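Local coordinates for protein endo-1,3-beta-glucanase, family GH16 (Zobellia galactanivorans, PDB 4BPZ) that probably hydrolyses internal beta-1,3-glucosidic bonds of glucans such as algal laminarin, as a family 16 glycoside hydrolase domain that also binds calcium, at residues G109-I114 against G232-D237; Q48-R53 against L225-M230; Y95-V100 against S190-A195; L13-E18 against D250-Y255. The protein carries 1 engineered substitution. One frame throughout, in Å; residues are numbered along the deposited sequence.

Overall arrangement
The four contacts belong to the beta-sandwich of the family 16 domain. Interactions 1 and 2, with centres 11 Å apart, meet at strand 222-230, which carries interaction 2 and pairs with strand 110-118 of interaction 1 through W111 N to A229 O and A113 N to N227 O. They lie beside the glycan pocket: W111 and A113 line it, and the N227 side chain is about 5 Å from the bound glucose. Interactions 3 and 4, also 11 Å apart, form a second cluster in which strands 96-103 and 244-255 are neighbours; interaction 4 holds the calcium ion. The two clusters lie 21 to 25 Å apart between centres, joined where I114 packs on V100.

Interaction 1 (G109-I114 against G232-D237); sequences GTWPAI and GTLGGD. With GLC (alpha-D-glucopyranose), chain C.
W111 presents a face of its indole to L234, whose CB sits almost over the middle of the six-membered ring, 3.6 Å from the centroid and 17° off the ring normal, in a CH-pi contact. W111 contributes the most surface; L234 and the backbones of G109 and G235 supply much of the rest. The indole reaches the short helix 232-235 because its CG lies anti to the backbone N (chi1 178°), which throws the ring out from strand 110-114. L234 keeps CG beside its own backbone N, and its branch runs across the ring, CD1 ending 3.8 Å from W111 NE1. The benzo side of the indole meets the backbone of the helix instead: W111 CE3 approaches G235 N at 3.5 Å and CZ3 lies 3.8 Å from T233 N.

Next to the ring the two glycines let the backbones come close, and G109 CA makes a CH...O contact with G235 O at 3.3 Å.

W111 NE1 lies 3.1 Å from O6 of the bound glucose and is hydrogen-bonded to E147, which also holds the sugar. The indole thus packs against the helix while lining the glycan pocket. A229 and N227 of strand 222-230 pair with W111 and A113 along the backbone; helix 232-235 follows that strand directly and folds back against the start of strand 110-118, while strand 146-147 lies beside both A113 and L234.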
# COMPACT_ATOMS: atom_id res chain seq x y z
N GLY A 109 -14.63 2.36 8.51
CA GLY A 109 -13.47 2.35 9.38
C GLY A 109 -12.19 1.77 8.77
O GLY A 109 -11.13 1.95 9.35
N THR A 110 -12.33 1.05 7.66
CA THR A 110 -11.20 0.42 7.01
C THR A 110 -10.53 1.39 6.04
O THR A 110 -11.17 2.21 5.36
CB THR A 110 -11.66 -0.84 6.25
OG1 THR A 110 -12.59 -0.45 5.22
CG2 THR A 110 -12.26 -1.90 7.12
N TRP A 111 -9.20 1.26 5.96
CA TRP A 111 -8.34 2.13 5.15
C TRP A 111 -7.37 1.25 4.39
O TRP A 111 -6.19 1.10 4.83
CB TRP A 111 -7.69 3.17 6.05
CG TRP A 111 -6.74 4.12 5.40
CD1 TRP A 111 -6.48 4.30 4.06
CD2 TRP A 111 -5.90 5.05 6.12
NE1 TRP A 111 -5.50 5.30 3.90
CE2 TRP A 111 -5.15 5.73 5.16
CE3 TRP A 111 -5.75 5.36 7.47
CZ2 TRP A 111 -4.25 6.73 5.51
CZ3 TRP A 111 -4.86 6.38 7.84
CH2 TRP A 111 -4.13 7.06 6.85
N PRO A 112 -7.76 0.65 3.32
CA PRO A 112 -6.83 -0.18 2.52
C PRO A 112 -5.92 0.71 1.69
O PRO A 112 -6.29 1.83 1.31
CB PRO A 112 -7.78 -0.96 1.56
CG PRO A 112 -8.91 0.07 1.31
CD PRO A 112 -9.13 0.72 2.68
N ALA A 113 -4.74 0.17 1.34
CA ALA A 113 -3.84 0.90 0.49
C ALA A 113 -2.94 -0.05 -0.30
O ALA A 113 -2.54 -1.11 0.19
CB ALA A 113 -2.98 1.86 1.28
N ILE A 114 -2.62 0.41 -1.51
CA ILE A 114 -1.60 -0.16 -2.42
C ILE A 114 -0.68 1.04 -2.66
O ILE A 114 -1.15 2.03 -3.24
CB ILE A 114 -2.19 -0.64 -3.71
CG1 ILE A 114 -3.31 -1.69 -3.48
CG2 ILE A 114 -1.08 -1.21 -4.62
CD1 ILE A 114 -4.14 -1.99 -4.72
N GLY A 232 -7.80 6.08 12.30
CA GLY A 232 -6.84 7.10 11.92
C GLY A 232 -7.36 8.09 10.90
O GLY A 232 -8.58 8.18 10.63
N THR A 233 -6.45 8.83 10.29
CA THR A 233 -6.79 9.97 9.40
C THR A 233 -7.86 9.65 8.42
O THR A 233 -8.88 10.32 8.28
CB THR A 233 -5.53 10.52 8.69
OG1 THR A 233 -4.53 10.72 9.70
CG2 THR A 233 -5.81 11.86 7.99
N LEU A 234 -7.57 8.63 7.61
CA LEU A 234 -8.48 8.23 6.55
C LEU A 234 -9.36 7.05 6.89
O LEU A 234 -10.36 6.88 6.19
CB LEU A 234 -7.77 8.00 5.26
CG LEU A 234 -7.15 9.22 4.55
CD1 LEU A 234 -6.67 8.84 3.12
CD2 LEU A 234 -7.97 10.49 4.58
N GLY A 235 -9.09 6.27 7.92
CA GLY A 235 -10.03 5.26 8.31
C GLY A 235 -11.27 5.86 8.98
O GLY A 235 -12.39 5.38 8.75
N GLY A 236 -11.06 6.86 9.83
CA GLY A 236 -12.21 7.47 10.50
C GLY A 236 -12.78 6.60 11.58
O GLY A 236 -12.15 5.68 12.12
N ASP A 237 -13.99 6.94 11.99
CA ASP A 237 -14.69 6.23 13.05
C ASP A 237 -15.00 4.78 12.59
O ASP A 237 -15.39 4.50 11.44
CB ASP A 237 -16.00 6.91 13.38
CG ASP A 237 -15.77 8.36 13.89
OD1 ASP A 237 -14.70 8.68 14.46
OD2 ASP A 237 -16.69 9.16 13.62
C1 GLC C . -0.07 7.59 2.10
C2 GLC C . 0.28 8.28 3.46
C3 GLC C . 0.80 7.18 4.40
C4 GLC C . -0.16 6.09 4.52
C5 GLC C . -0.23 5.48 3.14
C6 GLC C . -1.17 4.31 3.03
O1 GLC C . 1.07 7.31 1.32
O2 GLC C . 1.22 9.28 3.19
O3 GLC C . 1.07 7.79 5.73
O4 GLC C . 0.29 5.14 5.50
O5 GLC C . -0.74 6.49 2.24
O6 GLC C . -2.51 4.66 3.37

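Interaction 2 (Q48-R53 against L225-M230); sequences QHYTNR and LLNIAM
Beside the glycan pocket of the family 16 beta-sandwich, Y50 and Q48 reach across to strand 225-230 over an intervening strand, 82-93, which pairs with both. The axes of 48-50 and 225-230 are 7.2 Å apart at closest approach, so side chains make the contact. Y50 reaches over with its hydroxyl, which ends among N227, I228 and A229. With N227 CG between its backbone N and carbonyl carbon (chi1 66°), the amide is turned so that ND2 comes 3.1 Å from Y50 OH and donates a weak hydrogen bond, with an angle of only 133° at the hydrogen. The amide stands almost upright to the phenol ring, the planes 84° apart. The ring edge meets the backbone as well: Y50 CE1 lies 3.4 Å from I228 O, close to the ring plane. Y50 OH also rests against A229, 3.4 Å from its CA.

Q48 lies alongside. Its CG sits over the rim of one face of the Y50 ring, 3.7 Å above the plane, and the bend at chi2 carries the end of the side chain to A229 and M230. W42 meets the Y50 ring edge-to-face.

N227 OD1 is held by W115, and I228 O accepts from S84. Because the bond from N227 to Y50 is weak and bent, N227 probably owes its position more to W115 than to the buried phenol.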
# COMPACT_ATOMS: atom_id res chain seq x y z
N GLN A 48 -4.56 0.07 14.67
CA GLN A 48 -4.20 -1.34 14.55
C GLN A 48 -2.78 -1.64 15.00
O GLN A 48 -1.87 -0.77 14.90
CB GLN A 48 -4.40 -1.93 13.14
CG GLN A 48 -3.30 -1.55 12.12
CD GLN A 48 -3.22 -0.10 11.81
OE1 GLN A 48 -2.09 0.44 11.56
NE2 GLN A 48 -4.28 0.60 11.78
N HIS A 49 -2.53 -2.90 15.35
CA HIS A 49 -1.23 -3.54 15.17
C HIS A 49 -1.23 -4.36 13.90
O HIS A 49 -2.24 -4.88 13.47
CB HIS A 49 -0.90 -4.47 16.34
CG HIS A 49 -0.22 -3.79 17.49
ND1 HIS A 49 0.86 -3.02 17.34
CD2 HIS A 49 -0.51 -3.82 18.85
CE1 HIS A 49 1.22 -2.55 18.55
NE2 HIS A 49 0.39 -3.06 19.45
N TYR A 50 -0.04 -4.45 13.33
CA TYR A 50 0.20 -5.34 12.19
C TYR A 50 0.92 -6.60 12.64
O TYR A 50 1.78 -6.54 13.49
CB TYR A 50 1.01 -4.60 11.11
CG TYR A 50 0.21 -3.53 10.40
CD1 TYR A 50 -0.97 -3.84 9.72
CD2 TYR A 50 0.67 -2.21 10.32
CE1 TYR A 50 -1.68 -2.89 9.02
CE2 TYR A 50 -0.03 -1.24 9.62
CZ TYR A 50 -1.20 -1.59 8.96
OH TYR A 50 -1.90 -0.65 8.23
N THR A 51 0.49 -7.75 12.12
CA THR A 51 1.05 -9.06 12.57
C THR A 51 1.34 -9.86 11.34
O THR A 51 0.86 -9.60 10.23
CB THR A 51 0.13 -9.83 13.55
OG1 THR A 51 -0.72 -10.74 12.83
CG2 THR A 51 -0.60 -8.93 14.49
N ASN A 52 2.12 -10.95 11.56
CA ASN A 52 2.38 -11.88 10.46
C ASN A 52 1.61 -13.17 10.59
O ASN A 52 1.96 -14.17 9.97
CB ASN A 52 3.89 -12.15 10.24
CG ASN A 52 4.49 -13.06 11.27
OD1 ASN A 52 5.65 -13.61 11.03
ND2 ASN A 52 3.86 -13.32 12.30
N ARG A 53 0.52 -13.16 11.37
CA ARG A 53 -0.25 -14.34 11.63
C ARG A 53 -1.23 -14.65 10.56
O ARG A 53 -1.68 -13.77 9.80
CB ARG A 53 -1.01 -14.20 12.97
CG ARG A 53 -0.18 -13.82 14.17
CD ARG A 53 -1.09 -13.58 15.32
NE ARG A 53 -1.96 -12.45 14.99
CZ ARG A 53 -3.15 -12.19 15.53
NH1 ARG A 53 -3.62 -12.87 16.56
NH2 ARG A 53 -3.92 -11.23 15.02
N LEU A 225 3.91 -1.60 -0.95
CA LEU A 225 3.26 -1.91 0.27
C LEU A 225 1.80 -2.26 0.04
O LEU A 225 1.14 -1.62 -0.80
CB LEU A 225 3.33 -0.74 1.28
CG LEU A 225 4.75 -0.29 1.73
CD1 LEU A 225 5.30 0.80 0.83
CD2 LEU A 225 4.77 0.14 3.17
N LEU A 226 1.27 -3.19 0.84
CA LEU A 226 -0.14 -3.59 0.81
C LEU A 226 -0.60 -3.69 2.24
O LEU A 226 0.05 -4.37 3.04
CB LEU A 226 -0.28 -5.01 0.20
CG LEU A 226 0.21 -5.11 -1.22
CD1 LEU A 226 0.27 -6.63 -1.58
CD2 LEU A 226 -0.60 -4.33 -2.21
N ASN A 227 -1.71 -3.05 2.60
CA ASN A 227 -2.11 -3.06 4.01
C ASN A 227 -3.60 -2.72 4.15
O ASN A 227 -4.18 -2.14 3.22
CB ASN A 227 -1.27 -2.11 4.87
CG ASN A 227 -1.49 -0.67 4.51
OD1 ASN A 227 -0.99 -0.22 3.48
ND2 ASN A 227 -2.32 0.04 5.26
N ILE A 228 -4.17 -3.00 5.31
CA ILE A 228 -5.43 -2.34 5.76
C ILE A 228 -5.14 -1.66 7.07
O ILE A 228 -4.90 -2.36 8.06
CB ILE A 228 -6.63 -3.29 5.93
CG1 ILE A 228 -6.89 -4.23 4.76
CG2 ILE A 228 -7.87 -2.42 6.24
CD1 ILE A 228 -7.94 -5.29 5.11
N ALA A 229 -5.19 -0.34 7.13
CA ALA A 229 -5.17 0.36 8.42
C ALA A 229 -6.59 0.42 8.94
O ALA A 229 -7.55 0.40 8.17
CB ALA A 229 -4.56 1.74 8.23
N MET A 230 -6.73 0.56 10.23
CA MET A 230 -8.06 0.76 10.90
C MET A 230 -8.07 2.13 11.56
O MET A 230 -7.17 2.48 12.31
CB MET A 230 -8.29 -0.29 11.91
CG MET A 230 -8.53 -1.68 11.33
SD MET A 230 -9.94 -1.80 10.16
CE MET A 230 -11.32 -1.27 11.20

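Interaction 3 (Y95-V100 against S190-A195); sequences YGKVEV and SLEWNA
Y95 and W193 bury more surface than any other pair of residues in this contact, and they meet as a T-shaped (edge-to-face) stack. The edge of the phenol points at the face of the indole, with the ring planes 82° apart and the centroid of the five-membered ring 5.0 Å from that of Y95. Y95 CD1 does the touching, 3.5 Å from W193 NE1. W193 CG is anti to its backbone N (chi1 173°), which sets the indole flat under the peptide of Y95; Y95 N lies 3.3 Å above the ring plane toward its rim. A195 N lies over the rim of one face of the Y95 ring, with A195 CB near the hydroxyl end, while Y95 CB comes 3.3 Å from W193 O.

From G96 onward the segments form an antiparallel ladder. G96 with W193, and V98 with L191, are hydrogen-bonded pairs, each joined by two backbone bonds; K97 with E192, and E99 with S190, are non-hydrogen-bonded pairs. V98 and L191 turn toward the same face as W193, their CB atoms 4.2 Å apart, and pack on I145. On the other face the stems of K97 and E192 lie side by side. The ladder joins strands 96-103 and 187-193 of the family 16 beta-sandwich, with 197-202 beyond 187-193 and 244-255 on the other edge of 96-103.

The polar tips of the stack are held elsewhere, Y95 OH by N219 and W193 NE1 by the carbonyl of Y218, so each ring is fixed at its polar atom as well as by aromatic contact.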
# COMPACT_ATOMS: atom_id res chain seq x y z
N TYR A 95 11.14 2.73 -11.97
CA TYR A 95 10.30 2.79 -13.18
C TYR A 95 9.60 1.48 -13.40
O TYR A 95 10.09 0.39 -12.98
CB TYR A 95 11.03 3.29 -14.39
CG TYR A 95 11.85 4.54 -14.20
CD1 TYR A 95 11.44 5.60 -13.43
CD2 TYR A 95 13.10 4.64 -14.77
CE1 TYR A 95 12.19 6.74 -13.27
CE2 TYR A 95 13.90 5.78 -14.66
CZ TYR A 95 13.42 6.84 -13.87
OH TYR A 95 14.22 7.94 -13.73
N GLY A 96 8.45 1.52 -14.02
CA GLY A 96 7.75 0.32 -14.42
C GLY A 96 6.27 0.55 -14.38
O GLY A 96 5.73 1.62 -14.09
N LYS A 97 5.58 -0.54 -14.65
CA LYS A 97 4.10 -0.58 -14.66
C LYS A 97 3.71 -1.58 -13.59
O LYS A 97 4.08 -2.77 -13.68
CB LYS A 97 3.59 -0.98 -16.02
CG LYS A 97 2.08 -1.05 -16.09
CD LYS A 97 1.56 -1.27 -17.51
CE LYS A 97 1.88 -2.64 -18.01
NZ LYS A 97 1.60 -2.80 -19.47
N VAL A 98 3.02 -1.15 -12.56
CA VAL A 98 2.53 -2.01 -11.49
C VAL A 98 1.06 -2.20 -11.65
O VAL A 98 0.32 -1.22 -11.81
CB VAL A 98 2.76 -1.32 -10.15
CG1 VAL A 98 2.23 -2.21 -8.98
CG2 VAL A 98 4.26 -0.99 -9.90
N GLU A 99 0.61 -3.46 -11.67
CA GLU A 99 -0.84 -3.78 -11.81
C GLU A 99 -1.25 -4.62 -10.64
O GLU A 99 -0.62 -5.65 -10.35
CB GLU A 99 -1.10 -4.56 -13.09
CG GLU A 99 -0.82 -3.80 -14.36
CD GLU A 99 -0.89 -4.63 -15.58
OE1 GLU A 99 -1.05 -5.88 -15.48
OE2 GLU A 99 -0.87 -4.05 -16.65
N VAL A 100 -2.29 -4.23 -9.92
CA VAL A 100 -2.81 -5.01 -8.78
C VAL A 100 -4.30 -5.17 -9.00
O VAL A 100 -5.04 -4.17 -9.03
CB VAL A 100 -2.51 -4.32 -7.42
CG1 VAL A 100 -3.01 -5.21 -6.30
CG2 VAL A 100 -1.02 -4.08 -7.24
N SER A 190 -3.47 0.56 -11.06
CA SER A 190 -2.14 0.50 -11.70
C SER A 190 -1.41 1.82 -11.63
O SER A 190 -1.97 2.91 -11.51
CB SER A 190 -2.25 -0.02 -13.14
OG SER A 190 -2.90 0.86 -13.97
N LEU A 191 -0.10 1.67 -11.81
CA LEU A 191 0.85 2.77 -11.90
C LEU A 191 1.67 2.61 -13.13
O LEU A 191 2.18 1.48 -13.35
CB LEU A 191 1.77 2.76 -10.65
CG LEU A 191 3.03 3.64 -10.70
CD1 LEU A 191 2.68 5.14 -10.75
CD2 LEU A 191 3.94 3.31 -9.53
N GLU A 192 1.89 3.65 -13.92
CA GLU A 192 2.92 3.65 -14.98
C GLU A 192 3.90 4.77 -14.58
O GLU A 192 3.54 5.94 -14.53
CB GLU A 192 2.27 3.97 -16.32
CG GLU A 192 1.36 2.87 -16.76
CD GLU A 192 0.47 3.19 -17.90
OE1 GLU A 192 0.73 4.19 -18.63
OE2 GLU A 192 -0.52 2.44 -18.10
N TRP A 193 5.13 4.38 -14.38
CA TRP A 193 6.14 5.23 -13.85
C TRP A 193 7.37 5.21 -14.75
O TRP A 193 7.95 4.14 -14.99
CB TRP A 193 6.50 4.71 -12.46
CG TRP A 193 7.66 5.33 -11.74
CD1 TRP A 193 8.22 6.62 -11.87
CD2 TRP A 193 8.39 4.70 -10.69
NE1 TRP A 193 9.25 6.75 -11.02
CE2 TRP A 193 9.40 5.63 -10.27
CE3 TRP A 193 8.33 3.41 -10.06
CZ2 TRP A 193 10.32 5.28 -9.29
CZ3 TRP A 193 9.25 3.11 -9.08
CH2 TRP A 193 10.26 4.03 -8.71
N ASN A 194 7.79 6.39 -15.22
CA ASN A 194 9.07 6.47 -15.97
C ASN A 194 9.71 7.77 -15.67
O ASN A 194 9.29 8.51 -14.74
CB ASN A 194 8.86 6.16 -17.46
CG ASN A 194 7.92 7.14 -18.11
OD1 ASN A 194 7.75 8.29 -17.65
ND2 ASN A 194 7.31 6.72 -19.25
N ALA A 195 10.82 8.06 -16.33
CA ALA A 195 11.56 9.31 -16.05
C ALA A 195 10.72 10.56 -16.36
O ALA A 195 11.02 11.65 -15.92
CB ALA A 195 12.87 9.37 -16.82

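Interaction 4 (L13-E18 against D250-Y255); sequences LVFSDE and DYVRIY. With CA (calcium ion), chain E.
E18 brings its carboxylate to R253 by bending at chi2 (-65°), while R253 stays extended from CG to NE. The guanidinium then grips the carboxylate side-on: R253 NH2 reaches E18 OE1 and NE reaches OE2, each at 2.9 Å, both partners close to the guanidinium plane. E18 OE2 uses its syn lone pair. The guanidinium also lies over the ring of Y251, with R253 CZ 3.5 Å above its centre.

Behind this salt bridge the N-terminal strand 13-17 pairs antiparallel with the last strand of the family 16 beta-sandwich, 244-255. V252 and D17 exchange two backbone bonds, and I254 N donates to F15 O. V14 N and, weakly, F15 N both turn to I254 O, a classic beta bulge. There L13 CD1 sits over one face of the Y255 ring, 3.9 Å from its centroid, in a CH-pi contact.

At the other end the calcium ion is bound at 2.4 Å by E18 O, D250 O, D250 OD1 and a water; G62 and E20 complete the site, and D250 OD2 forms a salt bridge with R101. The two-pronged bridge to R253 probably offsets the charge of the E18 carboxylate, whose OE1 also accepts from the calcium-bound water and so helps orient it as a second-shell group.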
# COMPACT_ATOMS: atom_id res chain seq x y z
N LEU A 13 8.10 -8.57 -17.80
CA LEU A 13 7.69 -8.91 -16.47
C LEU A 13 8.91 -9.07 -15.57
O LEU A 13 9.78 -9.89 -15.88
CB LEU A 13 6.83 -10.17 -16.48
CG LEU A 13 6.19 -10.52 -15.07
CD1 LEU A 13 5.09 -9.56 -14.68
CD2 LEU A 13 5.60 -11.92 -15.23
N VAL A 14 8.99 -8.33 -14.47
CA VAL A 14 10.13 -8.39 -13.52
C VAL A 14 9.80 -8.89 -12.17
O VAL A 14 10.70 -9.33 -11.43
CB VAL A 14 10.91 -7.04 -13.45
CG1 VAL A 14 11.51 -6.73 -14.86
CG2 VAL A 14 9.99 -5.90 -13.00
N PHE A 15 8.52 -8.86 -11.78
CA PHE A 15 8.13 -9.36 -10.47
C PHE A 15 6.65 -9.67 -10.57
O PHE A 15 5.90 -8.87 -11.12
CB PHE A 15 8.33 -8.28 -9.38
CG PHE A 15 7.78 -8.66 -8.02
CD1 PHE A 15 8.54 -9.38 -7.08
CD2 PHE A 15 6.51 -8.29 -7.67
CE1 PHE A 15 8.02 -9.73 -5.81
CE2 PHE A 15 5.98 -8.61 -6.39
CZ PHE A 15 6.75 -9.28 -5.40
N SER A 16 6.23 -10.78 -9.92
CA SER A 16 4.77 -11.00 -9.83
C SER A 16 4.47 -11.96 -8.74
O SER A 16 5.32 -12.80 -8.35
CB SER A 16 4.18 -11.51 -11.14
OG SER A 16 4.70 -12.77 -11.45
N ASP A 17 3.24 -11.90 -8.30
CA ASP A 17 2.69 -12.97 -7.43
C ASP A 17 1.26 -13.17 -7.93
O ASP A 17 0.44 -12.25 -7.80
CB ASP A 17 2.82 -12.70 -5.92
CG ASP A 17 2.64 -13.99 -5.15
OD1 ASP A 17 2.08 -14.96 -5.70
OD2 ASP A 17 3.06 -13.97 -3.92
N GLU A 18 0.95 -14.34 -8.50
CA GLU A 18 -0.38 -14.71 -8.90
C GLU A 18 -1.20 -15.36 -7.76
O GLU A 18 -2.37 -15.59 -7.92
CB GLU A 18 -0.30 -15.71 -10.09
CG GLU A 18 0.40 -15.07 -11.29
CD GLU A 18 -0.30 -13.93 -11.91
OE1 GLU A 18 -1.57 -13.85 -12.01
OE2 GLU A 18 0.44 -13.06 -12.43
N ASP A 250 -5.99 -10.52 -6.25
CA ASP A 250 -5.82 -11.64 -7.20
C ASP A 250 -4.38 -11.77 -7.66
O ASP A 250 -3.84 -12.87 -7.78
CB ASP A 250 -6.80 -11.40 -8.37
CG ASP A 250 -6.80 -12.54 -9.36
OD1 ASP A 250 -6.47 -13.69 -9.01
OD2 ASP A 250 -7.16 -12.25 -10.53
N TYR A 251 -3.71 -10.64 -7.95
CA TYR A 251 -2.35 -10.72 -8.37
C TYR A 251 -1.69 -9.31 -8.19
O TYR A 251 -2.38 -8.30 -8.16
CB TYR A 251 -2.18 -11.11 -9.88
CG TYR A 251 -2.91 -10.31 -10.89
CD1 TYR A 251 -2.50 -9.02 -11.25
CD2 TYR A 251 -4.04 -10.84 -11.56
CE1 TYR A 251 -3.11 -8.30 -12.26
CE2 TYR A 251 -4.67 -10.13 -12.55
CZ TYR A 251 -4.22 -8.88 -12.93
OH TYR A 251 -4.90 -8.19 -13.88
N VAL A 252 -0.38 -9.38 -8.15
CA VAL A 252 0.51 -8.18 -8.30
C VAL A 252 1.42 -8.49 -9.46
O VAL A 252 2.05 -9.57 -9.44
CB VAL A 252 1.34 -7.96 -7.01
CG1 VAL A 252 2.36 -6.84 -7.21
CG2 VAL A 252 0.43 -7.67 -5.84
N ARG A 253 1.52 -7.59 -10.43
CA ARG A 253 2.46 -7.77 -11.55
C ARG A 253 3.22 -6.45 -11.72
O ARG A 253 2.62 -5.38 -11.70
CB ARG A 253 1.72 -8.11 -12.84
CG ARG A 253 0.96 -9.44 -12.81
CD ARG A 253 0.04 -9.59 -13.97
NE ARG A 253 -0.69 -10.85 -13.85
CZ ARG A 253 -1.79 -11.13 -14.53
NH1 ARG A 253 -2.25 -10.33 -15.45
NH2 ARG A 253 -2.39 -12.29 -14.25
N ILE A 254 4.53 -6.56 -11.99
CA ILE A 254 5.33 -5.38 -12.25
C ILE A 254 6.11 -5.65 -13.55
O ILE A 254 6.82 -6.68 -13.66
CB ILE A 254 6.29 -5.04 -11.08
CG1 ILE A 254 5.49 -4.94 -9.78
CG2 ILE A 254 7.09 -3.81 -11.43
CD1 ILE A 254 6.36 -4.59 -8.53
N TYR A 255 5.99 -4.75 -14.49
CA TYR A 255 6.64 -4.82 -15.74
C TYR A 255 7.63 -3.63 -15.87
O TYR A 255 7.35 -2.55 -15.39
CB TYR A 255 5.64 -4.72 -16.90
CG TYR A 255 4.61 -5.79 -16.95
CD1 TYR A 255 3.44 -5.67 -16.24
CD2 TYR A 255 4.81 -6.94 -17.72
CE1 TYR A 255 2.44 -6.65 -16.27
CE2 TYR A 255 3.82 -7.93 -17.78
CZ TYR A 255 2.68 -7.79 -17.03
OH TYR A 255 1.72 -8.79 -17.08
CA CA E . -4.58 -15.04 -8.53
O HOH W 1 -3.87 -14.63 -10.78